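Long-range contacts in rRNA adenine N-6-methyltransferase (Saccharopolyspora erythraea, PDB 6NVM), which dimethylates one adenine of 23S rRNA with S-adenosyl-L-methionine as methyl donor, lowering the affinity of ribosomes for macrolide, lincosamide and streptogramin B antibiotics: residues T146-V150 and F170-R174; P157-T161 and R217-R221. All blocks are in the same frame, centred on the assembly; numbering follows the deposited sequence.

Contact 1: T146-V150 and F170-R174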
ATOM      1  N   THR A 146      -3.874  -7.309   7.241  1.00 37.44           N
ATOM      2  CA  THR A 146      -3.392  -6.637   6.038  1.00 39.18           C
ATOM      3  C   THR A 146      -3.629  -5.133   6.116  1.00 33.69           C
ATOM      4  O   THR A 146      -2.729  -4.337   5.824  1.00 33.71           O
ATOM      5  CB  THR A 146      -4.055  -7.226   4.791  1.00 42.78           C
ATOM      6  OG1 THR A 146      -4.006  -8.653   4.853  1.00 45.84           O
ATOM      7  CG2 THR A 146      -3.314  -6.772   3.535  1.00 44.36           C
ATOM      8  N   SER A 147      -4.833  -4.718   6.514  1.00 34.76           N
ATOM      9  CA  SER A 147      -5.100  -3.288   6.605  1.00 34.40           C
ATOM     10  C   SER A 147      -4.214  -2.624   7.646  1.00 32.76           C
ATOM     11  O   SER A 147      -3.810  -1.471   7.473  1.00 31.75           O
ATOM     12  CB  SER A 147      -6.574  -3.034   6.919  1.00 42.58           C
ATOM     13  OG  SER A 147      -7.358  -3.164   5.750  1.00 52.83           O
ATOM     14  N   ALA A 148      -3.887  -3.331   8.727  1.00 33.26           N
ATOM     15  CA  ALA A 148      -3.058  -2.725   9.762  1.00 30.44           C
ATOM     16  C   ALA A 148      -1.630  -2.507   9.267  1.00 27.14           C
ATOM     17  O   ALA A 148      -0.989  -1.509   9.622  1.00 27.82           O
ATOM     18  CB  ALA A 148      -3.074  -3.597  11.015  1.00 33.04           C
ATOM     19  N   ILE A 149      -1.109  -3.438   8.463  1.00 30.28           N
ATOM     20  CA  ILE A 149       0.229  -3.280   7.903  1.00 27.06           C
ATOM     21  C   ILE A 149       0.259  -2.114   6.917  1.00 26.37           C
ATOM     22  O   ILE A 149       1.189  -1.297   6.923  1.00 26.68           O
ATOM     23  CB  ILE A 149       0.677  -4.606   7.252  1.00 30.65           C
ATOM     24  CG1 ILE A 149       0.908  -5.678   8.323  1.00 34.82           C
ATOM     25  CG2 ILE A 149       1.921  -4.419   6.393  1.00 28.23           C
ATOM     26  CD1 ILE A 149       2.184  -5.505   9.139  1.00 32.14           C
ATOM     27  N   VAL A 150      -0.754  -2.015   6.057  1.00 27.92           N
ATOM     28  CA  VAL A 150      -0.863  -0.864   5.161  1.00 27.32           C
ATOM     29  C   VAL A 150      -0.838   0.439   5.959  1.00 26.87           C
ATOM     30  O   VAL A 150      -0.108   1.382   5.620  1.00 29.30           O
ATOM     31  CB  VAL A 150      -2.129  -0.985   4.294  1.00 32.69           C
ATOM     32  CG1 VAL A 150      -2.377   0.290   3.491  1.00 34.55           C
ATOM     33  CG2 VAL A 150      -2.001  -2.175   3.361  1.00 35.72           C
ATOM     34  N   PHE A 170      -8.018  -8.104  -1.936  1.00 43.27           N
ATOM     35  CA  PHE A 170      -7.547  -6.931  -1.207  1.00 40.57           C
ATOM     36  C   PHE A 170      -6.694  -6.042  -2.102  1.00 39.19           C
ATOM     37  O   PHE A 170      -6.861  -4.816  -2.128  1.00 35.90           O
ATOM     38  CB  PHE A 170      -6.756  -7.372   0.025  1.00 41.05           C
ATOM     39  CG  PHE A 170      -6.211  -6.230   0.832  1.00 38.58           C
ATOM     40  CD1 PHE A 170      -5.009  -5.626   0.485  1.00 36.40           C
ATOM     41  CD2 PHE A 170      -6.909  -5.752   1.931  1.00 39.30           C
ATOM     42  CE1 PHE A 170      -4.509  -4.567   1.221  1.00 35.29           C
ATOM     43  CE2 PHE A 170      -6.418  -4.696   2.675  1.00 37.52           C
ATOM     44  CZ  PHE A 170      -5.215  -4.101   2.321  1.00 38.67           C
ATOM     45  N   ALA A 171      -5.763  -6.650  -2.843  1.00 38.07           N
ATOM     46  CA  ALA A 171      -4.852  -5.876  -3.678  1.00 34.49           C
ATOM     47  C   ALA A 171      -5.588  -5.203  -4.828  1.00 32.14           C
ATOM     48  O   ALA A 171      -5.254  -4.074  -5.209  1.00 32.42           O
ATOM     49  CB  ALA A 171      -3.741  -6.777  -4.212  1.00 33.76           C
ATOM     50  N   ARG A 172      -6.570  -5.889  -5.415  1.00 31.89           N
ATOM     51  CA  ARG A 172      -7.316  -5.299  -6.522  1.00 35.64           C
ATOM     52  C   ARG A 172      -8.098  -4.068  -6.072  1.00 36.70           C
ATOM     53  O   ARG A 172      -8.105  -3.042  -6.762  1.00 36.11           O
ATOM     54  CB  ARG A 172      -8.259  -6.336  -7.131  1.00 45.10           C
ATOM     55  CG  ARG A 172      -7.564  -7.419  -7.947  1.00 57.94           C
ATOM     56  CD  ARG A 172      -8.571  -8.179  -8.793  1.00 74.08           C
ATOM     57  NE  ARG A 172      -7.964  -9.265  -9.554  1.00 90.31           N
ATOM     58  CZ  ARG A 172      -8.644 -10.095 -10.340  1.00106.38           C
ATOM     59  NH1 ARG A 172      -9.957  -9.964 -10.474  1.00112.20           N
ATOM     60  NH2 ARG A 172      -8.010 -11.058 -10.997  1.00112.14           N
ATOM     61  N   LYS A 173      -8.764  -4.149  -4.920  1.00 42.79           N
ATOM     62  CA  LYS A 173      -9.537  -3.007  -4.444  1.00 50.15           C
ATOM     63  C   LYS A 173      -8.628  -1.823  -4.132  1.00 45.67           C
ATOM     64  O   LYS A 173      -8.920  -0.683  -4.517  1.00 44.24           O
ATOM     65  CB  LYS A 173     -10.352  -3.397  -3.211  1.00 63.51           C
ATOM     66  CG  LYS A 173     -11.530  -2.464  -2.952  1.00 77.54           C
ATOM     67  CD  LYS A 173     -12.200  -2.718  -1.604  1.00 86.25           C
ATOM     68  CE  LYS A 173     -11.387  -2.145  -0.449  1.00 89.40           C
ATOM     69  NZ  LYS A 173     -12.220  -1.904   0.764  1.00 91.53           N
ATOM     70  N   ARG A 174      -7.511  -2.076  -3.438  1.00 40.63           N
ATOM     71  CA  ARG A 174      -6.636  -0.992  -3.004  1.00 35.95           C
ATOM     72  C   ARG A 174      -5.867  -0.362  -4.157  1.00 35.95           C
ATOM     73  O   ARG A 174      -5.338   0.742  -4.000  1.00 37.94           O
ATOM     74  CB  ARG A 174      -5.650  -1.504  -1.946  1.00 39.44           C
ATOM     75  CG  ARG A 174      -6.299  -1.987  -0.650  1.00 44.40           C
ATOM     76  CD  ARG A 174      -7.015  -0.858   0.090  1.00 49.98           C
ATOM     77  NE  ARG A 174      -7.592  -1.305   1.360  1.00 57.06           N
ATOM     78  CZ  ARG A 174      -7.052  -1.108   2.562  1.00 63.05           C
ATOM     79  NH1 ARG A 174      -5.903  -0.458   2.701  1.00 61.40           N
ATOM     80  NH2 ARG A 174      -7.669  -1.564   3.644  1.00 67.93           N
TER
HETATM   81  O   HOH W   1      -5.238   0.259   5.788  1.00 35.75           O
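In the Rossmann-like fold of class I methyltransferases, helices 146-155 and 168-175 pack against the sheet and meet here through side chains. Their short segments stand well apart, with axes 12.6 Å from each other at 45°, so long side chains of the second helix bridge the gap. Phe-170 is the main one. With chi1 in t, its ring reaches the first turn of the other helix and takes the methyl group of Thr-146 over one face, a CH-pi contact with CG2 3.5 Å from the ring centroid and 15° off the normal. The hydroxyl of Thr-146 is held elsewhere, by the carbonyl of Pro-142. Val-150 meets the ring edge, its CG2 3.9 Å from CZ of Phe-170, while Met-216 of strand 213-220 also touches the Phe-170 side chain. One turn on, Arg-174 lays its guanidinium edge against Ser-147 and Val-150, with NH2 2.7 Å from Ser-147 OG. A water makes a separate link, donating to Ser-147 O at 2.8 Å and accepting from Arg-174 NH1 at 3.2 Å.

Contact 2: P157-T161 and R217-R221; sequences PTIET and RLRRR
Strands 159-167 and 213-220 are antiparallel neighbours in the mixed sheet of a Rossmann-like methyltransferase, meeting here where the first begins and the second ends; the N-to-C directions of segments 159-161 and 217-220 differ by 132°, axes 4.8 Å apart. Pro-157 and Thr-158 form the turn leading in, near-helical at phi/psi -68/-21 and -101/3. The carbonyl of Pro-157 lies over one face of the Arg-220 guanidinium, and Thr-158 O receives a water (2.6 Å) that accepts from Arg-220 NH2 at 3.1 Å. Ile-159 turns extended (-64/145), and its O accepts from Arg-220 NE at 2.8 Å; Arg-220 reaches it with chi1 and chi2 in t, chi3 in p. Glu-160 departs from extended values at -99/-60, yet its O accepts from Arg-220 N at 2.8 Å; its carboxylate pairs with Arg-69. Thr-161, extended again, forms a non-hydrogen-bonded pair with Arg-219, CA to CA 4.5 Å, both side chains on the same sheet face, and its CA lies 3.2 Å from Leu-218 O. Thr-161 OG1 bonds to Ala-66 O, and Arg-219 pairs with Glu-67 and Glu-193. Arg-220 thus binds two successive carbonyls through backbone and side chain, and water carries the polar link to Thr-158.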
ATOM      1  N   PRO A 157       6.821   8.238   8.078  1.00 31.45           N
ATOM      2  CA  PRO A 157       7.097   9.414   7.236  1.00 32.91           C
ATOM      3  C   PRO A 157       8.306   9.270   6.323  1.00 31.22           C
ATOM      4  O   PRO A 157       8.383  10.008   5.332  1.00 32.38           O
ATOM      5  CB  PRO A 157       7.302  10.542   8.258  1.00 38.57           C
ATOM      6  CG  PRO A 157       7.679   9.859   9.518  1.00 39.69           C
ATOM      7  CD  PRO A 157       6.948   8.547   9.514  1.00 34.79           C
ATOM      8  N   THR A 158       9.246   8.369   6.610  1.00 30.43           N
ATOM      9  CA  THR A 158      10.445   8.222   5.789  1.00 30.15           C
ATOM     10  C   THR A 158      10.383   7.043   4.827  1.00 27.12           C
ATOM     11  O   THR A 158      11.367   6.785   4.125  1.00 28.45           O
ATOM     12  CB  THR A 158      11.695   8.061   6.665  1.00 29.71           C
ATOM     13  OG1 THR A 158      11.662   6.785   7.307  1.00 30.20           O
ATOM     14  CG2 THR A 158      11.802   9.169   7.719  1.00 33.96           C
ATOM     15  N   ILE A 159       9.270   6.313   4.773  1.00 28.22           N
ATOM     16  CA  ILE A 159       9.208   5.156   3.890  1.00 28.24           C
ATOM     17  C   ILE A 159       9.320   5.620   2.445  1.00 30.91           C
ATOM     18  O   ILE A 159       8.842   6.703   2.077  1.00 32.13           O
ATOM     19  CB  ILE A 159       7.917   4.355   4.123  1.00 28.33           C
ATOM     20  CG1 ILE A 159       8.012   2.980   3.464  1.00 28.34           C
ATOM     21  CG2 ILE A 159       6.694   5.096   3.576  1.00 26.01           C
ATOM     22  CD1 ILE A 159       6.940   2.003   3.919  1.00 27.28           C
ATOM     23  N   GLU A 160       9.984   4.806   1.621  1.00 27.95           N
ATOM     24  CA  GLU A 160      10.019   5.018   0.178  1.00 29.21           C
ATOM     25  C   GLU A 160       9.012   4.127  -0.530  1.00 30.44           C
ATOM     26  O   GLU A 160       8.115   4.626  -1.216  1.00 33.44           O
ATOM     27  CB  GLU A 160      11.424   4.755  -0.385  1.00 32.63           C
ATOM     28  CG  GLU A 160      12.430   5.813  -0.039  1.00 34.04           C
ATOM     29  CD  GLU A 160      13.658   5.767  -0.936  1.00 37.95           C
ATOM     30  OE1 GLU A 160      13.777   4.827  -1.752  1.00 38.14           O
ATOM     31  OE2 GLU A 160      14.500   6.678  -0.826  1.00 39.80           O
ATOM     32  N   THR A 161       9.154   2.809  -0.381  1.00 27.20           N
ATOM     33  CA  THR A 161       8.254   1.853  -1.001  1.00 30.10           C
ATOM     34  C   THR A 161       7.854   0.791   0.007  1.00 30.32           C
ATOM     35  O   THR A 161       8.587   0.496   0.958  1.00 29.28           O
ATOM     36  CB  THR A 161       8.890   1.159  -2.211  1.00 34.88           C
ATOM     37  OG1 THR A 161       9.958   0.318  -1.761  1.00 36.87           O
ATOM     38  CG2 THR A 161       9.411   2.183  -3.191  1.00 35.56           C
ATOM     39  N   ARG A 217       2.248  -2.717  -4.432  1.00 26.56           N
ATOM     40  CA  ARG A 217       3.300  -1.815  -3.991  1.00 28.58           C
ATOM     41  C   ARG A 217       2.733  -0.428  -3.737  1.00 29.24           C
ATOM     42  O   ARG A 217       1.924   0.073  -4.519  1.00 31.74           O
ATOM     43  CB  ARG A 217       4.426  -1.743  -5.033  1.00 32.23           C
ATOM     44  CG  ARG A 217       5.560  -0.784  -4.688  1.00 39.05           C
ATOM     45  CD  ARG A 217       6.705  -0.915  -5.695  1.00 46.48           C
ATOM     46  NE  ARG A 217       6.231  -0.735  -7.067  1.00 53.27           N
ATOM     47  CZ  ARG A 217       6.938  -1.023  -8.153  1.00 60.30           C
ATOM     48  NH1 ARG A 217       8.165  -1.511  -8.045  1.00 62.01           N
ATOM     49  NH2 ARG A 217       6.414  -0.825  -9.353  1.00 63.32           N
ATOM     50  N   LEU A 218       3.146   0.167  -2.624  1.00 32.45           N
ATOM     51  CA  LEU A 218       2.961   1.588  -2.358  1.00 30.82           C
ATOM     52  C   LEU A 218       4.282   2.307  -2.593  1.00 30.34           C
ATOM     53  O   LEU A 218       5.340   1.813  -2.202  1.00 30.78           O
ATOM     54  CB  LEU A 218       2.508   1.840  -0.916  1.00 31.90           C
ATOM     55  CG  LEU A 218       1.319   1.057  -0.377  1.00 42.15           C
ATOM     56  CD1 LEU A 218       0.996   1.520   1.041  1.00 44.30           C
ATOM     57  CD2 LEU A 218       0.127   1.226  -1.281  1.00 48.94           C
ATOM     58  N   ARG A 219       4.224   3.469  -3.237  1.00 30.50           N
ATOM     59  CA  ARG A 219       5.385   4.340  -3.377  1.00 30.75           C
ATOM     60  C   ARG A 219       5.019   5.697  -2.801  1.00 31.64           C
ATOM     61  O   ARG A 219       4.052   6.319  -3.252  1.00 28.91           O
ATOM     62  CB  ARG A 219       5.825   4.485  -4.839  1.00 32.20           C
ATOM     63  CG  ARG A 219       5.949   3.164  -5.594  1.00 41.29           C
ATOM     64  CD  ARG A 219       6.475   3.357  -7.018  1.00 50.63           C
ATOM     65  NE  ARG A 219       7.885   3.731  -7.006  1.00 57.05           N
ATOM     66  CZ  ARG A 219       8.343   4.976  -7.071  1.00 67.35           C
ATOM     67  NH1 ARG A 219       7.509   6.003  -7.181  1.00 70.57           N
ATOM     68  NH2 ARG A 219       9.651   5.194  -7.028  1.00 72.91           N
ATOM     69  N   ARG A 220       5.783   6.152  -1.809  1.00 31.28           N
ATOM     70  CA  ARG A 220       5.604   7.503  -1.298  1.00 30.88           C
ATOM     71  C   ARG A 220       6.180   8.493  -2.302  1.00 31.72           C
ATOM     72  O   ARG A 220       7.368   8.422  -2.637  1.00 32.34           O
ATOM     73  CB  ARG A 220       6.280   7.660   0.062  1.00 31.70           C
ATOM     74  CG  ARG A 220       5.870   8.938   0.789  1.00 34.50           C
ATOM     75  CD  ARG A 220       6.485   9.020   2.165  1.00 34.05           C
ATOM     76  NE  ARG A 220       7.911   9.314   2.086  1.00 37.19           N
ATOM     77  CZ  ARG A 220       8.416  10.518   1.834  1.00 45.88           C
ATOM     78  NH1 ARG A 220       7.612  11.553   1.628  1.00 49.16           N
ATOM     79  NH2 ARG A 220       9.732  10.685   1.787  1.00 48.74           N
ATOM     80  N   ARG A 221       5.341   9.407  -2.790  1.00 26.99           N
ATOM     81  CA  ARG A 221       5.768  10.344  -3.821  1.00 30.51           C
ATOM     82  C   ARG A 221       6.849  11.271  -3.286  1.00 34.37           C
ATOM     83  O   ARG A 221       6.736  11.810  -2.181  1.00 35.95           O
ATOM     84  CB  ARG A 221       4.583  11.178  -4.318  1.00 33.63           C
ATOM     85  CG  ARG A 221       3.403  10.371  -4.839  1.00 32.69           C
ATOM     86  CD  ARG A 221       2.265  11.294  -5.283  1.00 30.47           C
ATOM     87  NE  ARG A 221       1.064  10.548  -5.652  1.00 30.17           N
ATOM     88  CZ  ARG A 221       0.835  10.029  -6.854  1.00 34.77           C
ATOM     89  NH1 ARG A 221       1.727  10.160  -7.831  1.00 35.34           N
ATOM     90  NH2 ARG A 221      -0.292   9.367  -7.076  1.00 35.90           N
TER
HETATM   91  O   HOH W   2      12.015   8.735   2.580  0.84 30.69           O

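In the fold
The centres of contacts 1 and 2 lie 15 Å apart, and their nearest atoms come within about 4 Å without touching. Chain order ties them closely: helix 146-155 starts in contact 1 and leads into strand 159-167, which starts in contact 2 and leads directly into helix 168-175, the second partner of contact 1. Contact 1 joins helix to helix, contact 2 strand to strand. Contact 1 lies nearer the cofactor site: the Thr-146 side chain is about 10 Å from those of Asn-51 and Ala-140, predicted to bind S-adenosyl-L-methionine, and the Arg-174 side chain about 4 Å from a bound sulfate, probably from the crystallisation liquor. Contact 2 lies away from these sites.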